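Local coordinates for protein putative transcriptional regulator, IclR family (Arthrobacter aurescens, PDB 3OBF) that probably acts as a DNA-binding transcription factor of the IclR family, present here as its C-terminal, GAF-like domain, the usual effector-binding part of such regulators, at residues A[139-144]-A[158-163]; A[120-125]-A[151-156]. One frame throughout, in Å; residues are numbered along the deposited sequence. Where two conformers were deposited one is given.

Interaction 1: A[139-144]-A[158-163]; sequences VLIPAP and EACAAA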
loop_
_atom_site.group_PDB
_atom_site.type_symbol
_atom_site.label_atom_id
_atom_site.label_comp_id
_atom_site.label_asym_id
_atom_site.label_seq_id
_atom_site.Cartn_x
_atom_site.Cartn_y
_atom_site.Cartn_z
ATOM N N VAL A 139 -4.975 -1.788 0.663
ATOM C CA VAL A 139 -5.567 -0.455 0.732
ATOM C C VAL A 139 -4.448 0.587 0.885
ATOM O O VAL A 139 -3.537 0.394 1.700
ATOM C CB VAL A 139 -6.555 -0.376 1.902
ATOM C CG1 VAL A 139 -7.096 1.105 2.080
ATOM C CG2 VAL A 139 -7.707 -1.412 1.689
ATOM N N LEU A 140 -4.513 1.654 0.085
ATOM C CA LEU A 140 -3.527 2.722 0.098
ATOM C C LEU A 140 -4.191 4.061 0.475
ATOM O O LEU A 140 -5.277 4.379 -0.019
ATOM C CB LEU A 140 -2.858 2.837 -1.285
ATOM C CG LEU A 140 -1.974 4.059 -1.652
ATOM C CD1 LEU A 140 -0.702 4.105 -0.808
ATOM C CD2 LEU A 140 -1.630 4.138 -3.192
ATOM N N ILE A 141 -3.533 4.819 1.361
ATOM C CA ILE A 141 -3.875 6.202 1.592
ATOM C C ILE A 141 -2.668 7.022 1.148
ATOM O O ILE A 141 -1.646 7.065 1.851
ATOM C CB ILE A 141 -4.237 6.533 3.091
ATOM C CG1 ILE A 141 -5.398 5.658 3.618
ATOM C CG2 ILE A 141 -4.593 8.048 3.219
ATOM C CD1 ILE A 141 -5.704 5.865 5.129
ATOM N N PRO A 142 -2.750 7.642 -0.040
ATOM C CA PRO A 142 -1.713 8.624 -0.396
ATOM C C PRO A 142 -2.120 10.034 0.043
ATOM O O PRO A 142 -3.300 10.328 0.086
ATOM C CB PRO A 142 -1.678 8.530 -1.909
ATOM C CG PRO A 142 -3.219 8.179 -2.298
ATOM C CD PRO A 142 -3.807 7.523 -1.069
ATOM N N ALA A 143 -1.168 10.897 0.374
ATOM C CA ALA A 143 -1.476 12.271 0.805
ATOM C C ALA A 143 -0.296 13.230 0.492
ATOM O O ALA A 143 0.850 12.774 0.347
ATOM C CB ALA A 143 -1.816 12.294 2.296
ATOM N N PRO A 144 -0.568 14.545 0.355
ATOM C CA PRO A 144 0.603 15.438 0.145
ATOM C C PRO A 144 1.408 15.630 1.434
ATOM O O PRO A 144 0.811 15.813 2.515
ATOM C CB PRO A 144 -0.012 16.760 -0.326
ATOM C CG PRO A 144 -1.517 16.631 -0.122
ATOM C CD PRO A 144 -1.859 15.187 0.032
ATOM N N GLU A 158 -3.042 3.596 10.932
ATOM C CA GLU A 158 -4.012 2.857 11.743
ATOM C C GLU A 158 -5.356 2.819 11.032
ATOM O O GLU A 158 -6.019 1.780 10.990
ATOM C CB GLU A 158 -4.173 3.506 13.125
ATOM C CG GLU A 158 -5.252 2.870 14.003
ATOM C CD GLU A 158 -5.281 3.462 15.421
ATOM O OE1 GLU A 158 -4.280 4.097 15.825
ATOM O OE2 GLU A 158 -6.293 3.281 16.136
ATOM N N ALA A 159 -5.755 3.956 10.472
ATOM C CA ALA A 159 -7.001 4.025 9.720
ATOM C C ALA A 159 -6.937 3.062 8.525
ATOM O O ALA A 159 -7.891 2.329 8.246
ATOM C CB ALA A 159 -7.261 5.456 9.245
ATOM N N CYS A 160 -5.783 3.048 7.859
ATOM C CA CYS A 160 -5.592 2.231 6.675
ATOM C C CYS A 160 -5.701 0.760 7.047
ATOM O O CYS A 160 -6.345 -0.013 6.366
ATOM C CB CYS A 160 -4.233 2.534 6.058
ATOM S SG CYS A 160 -3.965 1.797 4.494
ATOM N N ALA A 161 -5.060 0.389 8.148
ATOM C CA ALA A 161 -5.039 -0.977 8.593
ATOM C C ALA A 161 -6.460 -1.397 9.009
ATOM O O ALA A 161 -6.881 -2.536 8.719
ATOM C CB ALA A 161 -4.075 -1.120 9.753
ATOM N N ALA A 162 -7.195 -0.483 9.652
ATOM C CA ALA A 162 -8.564 -0.796 10.060
ATOM C C ALA A 162 -9.442 -1.029 8.850
ATOM O O ALA A 162 -10.197 -1.984 8.833
ATOM C CB ALA A 162 -9.163 0.303 10.987
ATOM N N ALA A 163 -9.311 -0.188 7.817
ATOM C CA ALA A 163 -10.064 -0.343 6.574
ATOM C C ALA A 163 -9.698 -1.640 5.848
ATOM O O ALA A 163 -10.596 -2.376 5.397
ATOM C CB ALA A 163 -9.857 0.870 5.644
#
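Cys160 sits at the tight centre of the contact between strand segment 139-144 and helix segment 158-163. Its CB points toward the strand. SG is anti to the backbone N (chi1 -171°) and drops onto the backbone of Val139. Cys160 SG lies 3.2 Å from Val139 O, a close approach of the sulfur to the carbonyl oxygen. Val139 flanks the same sulfur with its side chain. Its CG1 is anti to the backbone N and stands 4.0 Å from Cys160 SG. Two residues on, Ile141 also faces the helix. Its CG1 is beside the backbone N (chi1 -57°) and CD1 is extended, so the chain ends in a methyl that reaches the helix. That Ile141 CD1 comes to 3.8 Å from Cys160 CB. Cys160 also touches Val124 and Ser126 of strand 121-129.

The packing loosens around this centre. Ile141 CD1 meets Ala159 CB at a looser 4.4 Å, on the partly exposed flank of the helix. The small Ala163 turns toward the strand one helical turn after Cys160, but makes no close contact with it. Leu16 of helix 3-20 packs against Val139, Ile141, Ala159 and Ala163. On the solvent side the exposed Glu158 points away from the strand.

The segment axes are nearly antiparallel, at 155° and 8.3 Å. Such a helix laid along an antiparallel sheet, with alternate strand residues facing it, is characteristic of the GAF-like fold of IclR C-terminal domains.

Interaction 2: A[120-125]-A[151-156]; sequences EEVGVA and DTLNSL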
loop_
_atom_site.group_PDB
_atom_site.type_symbol
_atom_site.label_atom_id
_atom_site.label_comp_id
_atom_site.label_asym_id
_atom_site.label_seq_id
_atom_site.Cartn_x
_atom_site.Cartn_y
_atom_site.Cartn_z
ATOM N N GLU A 120 7.315 15.376 -1.882
ATOM C CA GLU A 120 6.024 16.034 -1.635
ATOM C C GLU A 120 4.839 15.039 -1.509
ATOM O O GLU A 120 3.668 15.437 -1.548
ATOM C CB GLU A 120 5.751 17.107 -2.714
ATOM C CG GLU A 120 5.227 16.544 -4.063
ATOM C CD GLU A 120 5.046 17.608 -5.156
ATOM O OE1 GLU A 120 6.020 18.358 -5.453
ATOM O OE2 GLU A 120 3.928 17.674 -5.725
ATOM N N GLU A 121 5.136 13.747 -1.378
ATOM C CA GLU A 121 4.060 12.772 -1.184
ATOM C C GLU A 121 4.375 11.798 -0.071
ATOM O O GLU A 121 5.512 11.396 0.128
ATOM C CB GLU A 121 3.761 11.968 -2.455
ATOM C CG GLU A 121 3.753 12.717 -3.785
ATOM C CD GLU A 121 3.668 11.743 -4.973
ATOM O OE1 GLU A 121 4.084 10.556 -4.842
ATOM O OE2 GLU A 121 3.173 12.161 -6.039
ATOM N N VAL A 122 3.328 11.386 0.613
ATOM C CA VAL A 122 3.407 10.447 1.711
ATOM C C VAL A 122 2.446 9.290 1.377
ATOM O O VAL A 122 1.570 9.455 0.534
ATOM C CB VAL A 122 3.002 11.201 2.970
ATOM C CG1 VAL A 122 2.143 10.395 3.903
ATOM C CG2 VAL A 122 4.209 11.801 3.646
ATOM N N GLY A 123 2.610 8.131 2.017
ATOM C CA GLY A 123 1.680 7.031 1.856
ATOM C C GLY A 123 1.732 5.992 2.952
ATOM O O GLY A 123 2.799 5.706 3.522
ATOM N N VAL A 124 0.576 5.428 3.267
ATOM C CA VAL A 124 0.530 4.217 4.053
ATOM C C VAL A 124 -0.326 3.197 3.309
ATOM O O VAL A 124 -1.264 3.568 2.638
ATOM C CB VAL A 124 -0.070 4.448 5.474
ATOM C CG1 VAL A 124 0.860 5.343 6.353
ATOM C CG2 VAL A 124 -1.502 5.026 5.378
ATOM N N ALA A 125 -0.015 1.916 3.450
ATOM C CA ALA A 125 -0.781 0.859 2.799
ATOM C C ALA A 125 -0.846 -0.392 3.696
ATOM O O ALA A 125 0.106 -0.672 4.443
ATOM C CB ALA A 125 -0.167 0.524 1.451
ATOM N N ASP A 151 3.106 12.246 12.944
ATOM C CA ASP A 151 1.978 11.886 13.792
ATOM C C ASP A 151 0.693 11.595 13.008
ATOM O O ASP A 151 0.019 10.612 13.291
ATOM C CB ASP A 151 1.738 13.006 14.813
ATOM C CG ASP A 151 2.984 13.307 15.646
ATOM O OD1 ASP A 151 3.764 12.355 15.862
ATOM O OD2 ASP A 151 3.190 14.478 16.090
ATOM N N THR A 152 0.349 12.498 12.076
ATOM C CA THR A 152 -0.801 12.370 11.172
ATOM C C THR A 152 -0.636 11.063 10.383
ATOM O O THR A 152 -1.582 10.286 10.249
ATOM C CB THR A 152 -0.898 13.579 10.179
ATOM O OG1 THR A 152 -1.108 14.799 10.894
ATOM C CG2 THR A 152 -2.050 13.409 9.175
ATOM N N LEU A 153 0.588 10.842 9.893
ATOM C CA LEU A 153 0.979 9.602 9.195
ATOM C C LEU A 153 0.672 8.336 9.988
ATOM O O LEU A 153 0.048 7.415 9.460
ATOM C CB LEU A 153 2.470 9.629 8.850
ATOM C CG LEU A 153 3.025 8.499 7.982
ATOM C CD1 LEU A 153 2.644 8.722 6.535
ATOM C CD2 LEU A 153 4.553 8.436 8.165
ATOM N N ASN A 154 1.106 8.294 11.249
ATOM C CA ASN A 154 0.768 7.161 12.112
ATOM C C ASN A 154 -0.731 6.950 12.274
ATOM O O ASN A 154 -1.211 5.830 12.254
ATOM C CB ASN A 154 1.491 7.227 13.466
ATOM C CG ASN A 154 2.904 6.666 13.378
ATOM O OD1 ASN A 154 3.837 7.344 12.933
ATOM N ND2 ASN A 154 3.066 5.407 13.795
ATOM N N SER A 155 -1.469 8.039 12.399
ATOM C CA SER A 155 -2.914 7.955 12.447
ATOM C C SER A 155 -3.565 7.480 11.134
ATOM O O SER A 155 -4.536 6.729 11.172
ATOM C CB SER A 155 -3.487 9.298 12.849
ATOM O OG SER A 155 -4.852 9.109 13.119
ATOM N N LEU A 156 -3.061 7.932 9.982
ATOM C CA LEU A 156 -3.512 7.392 8.681
ATOM C C LEU A 156 -3.261 5.880 8.572
ATOM O O LEU A 156 -4.133 5.118 8.139
ATOM C CB LEU A 156 -2.875 8.137 7.499
ATOM C CG LEU A 156 -3.353 9.607 7.408
ATOM C CD1 LEU A 156 -2.620 10.380 6.331
ATOM C CD2 LEU A 156 -4.843 9.660 7.138
#
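Apolar side-chain contacts carry most of this pairing of strand 121-125 with helix segment 151-156. Val122 and Val124, on either side of Gly123 in the chain, both point toward the helix. Val124 sets its two methyls against different residues. CG1 lies beside the backbone N (chi1 -67°) and CG2 takes the crowded position between N and the carbonyl carbon. Val124 CG1 packs 3.8 Å from Leu153 CD1, the two side chains sliding past each other in opposite directions. Val124 CG2 lies 4.0 Å from Leu156 CB, so the base of this leucine does the touching. Leu153 CB does not aim at the strand. Its CG is anti to the backbone N (chi1 -173°), and this carries CD1 over to the valines. Val122 crosses Leu153 obliquely.

The segments run 30° from parallel, 8.5 Å apart at the axes. This is helix-on-sheet packing within the GAF-like IclR C-terminal domain. Val112 and Phe114 of the neighbouring strand 111-114 also touch Leu153.

Contacts with the helix backbone form the second group. Val124 CG1 is 3.8 Å from Leu153 O, and Val124 CG2 is 3.7 Å from Leu156 C. An alanine at Val124 would remove both methyls and would probably loosen the packing against Leu153 and Leu156.

One polar link goes outside the pair: Gly123 O accepts a hydrogen bond from Ser62 OG, at the start of helix 62-69.

Overall arrangement
Interactions 1 and 2 lie side by side, their centres about 7 Å apart. Both use helix 150-170, which packs on neighbouring antiparallel strands 121-129 and 135-144. The segments alternate along the chain: 120-125, 139-144, 151-156, 158-163. Helix segment 151-156 meets the earlier strand, and 158-163 the later one. The two contacts touch directly. Probable backbone hydrogen bonds join Ala143 O to Val122 N and Val124 O to Ile141 N, each at 2.9 Å. Ile141 CD1 also packs near Leu156 O. One C-terminal helix therefore seats two consecutive strands, and both buried contacts lie on one helix-facing side of the sheet in the IclR C-terminal domain.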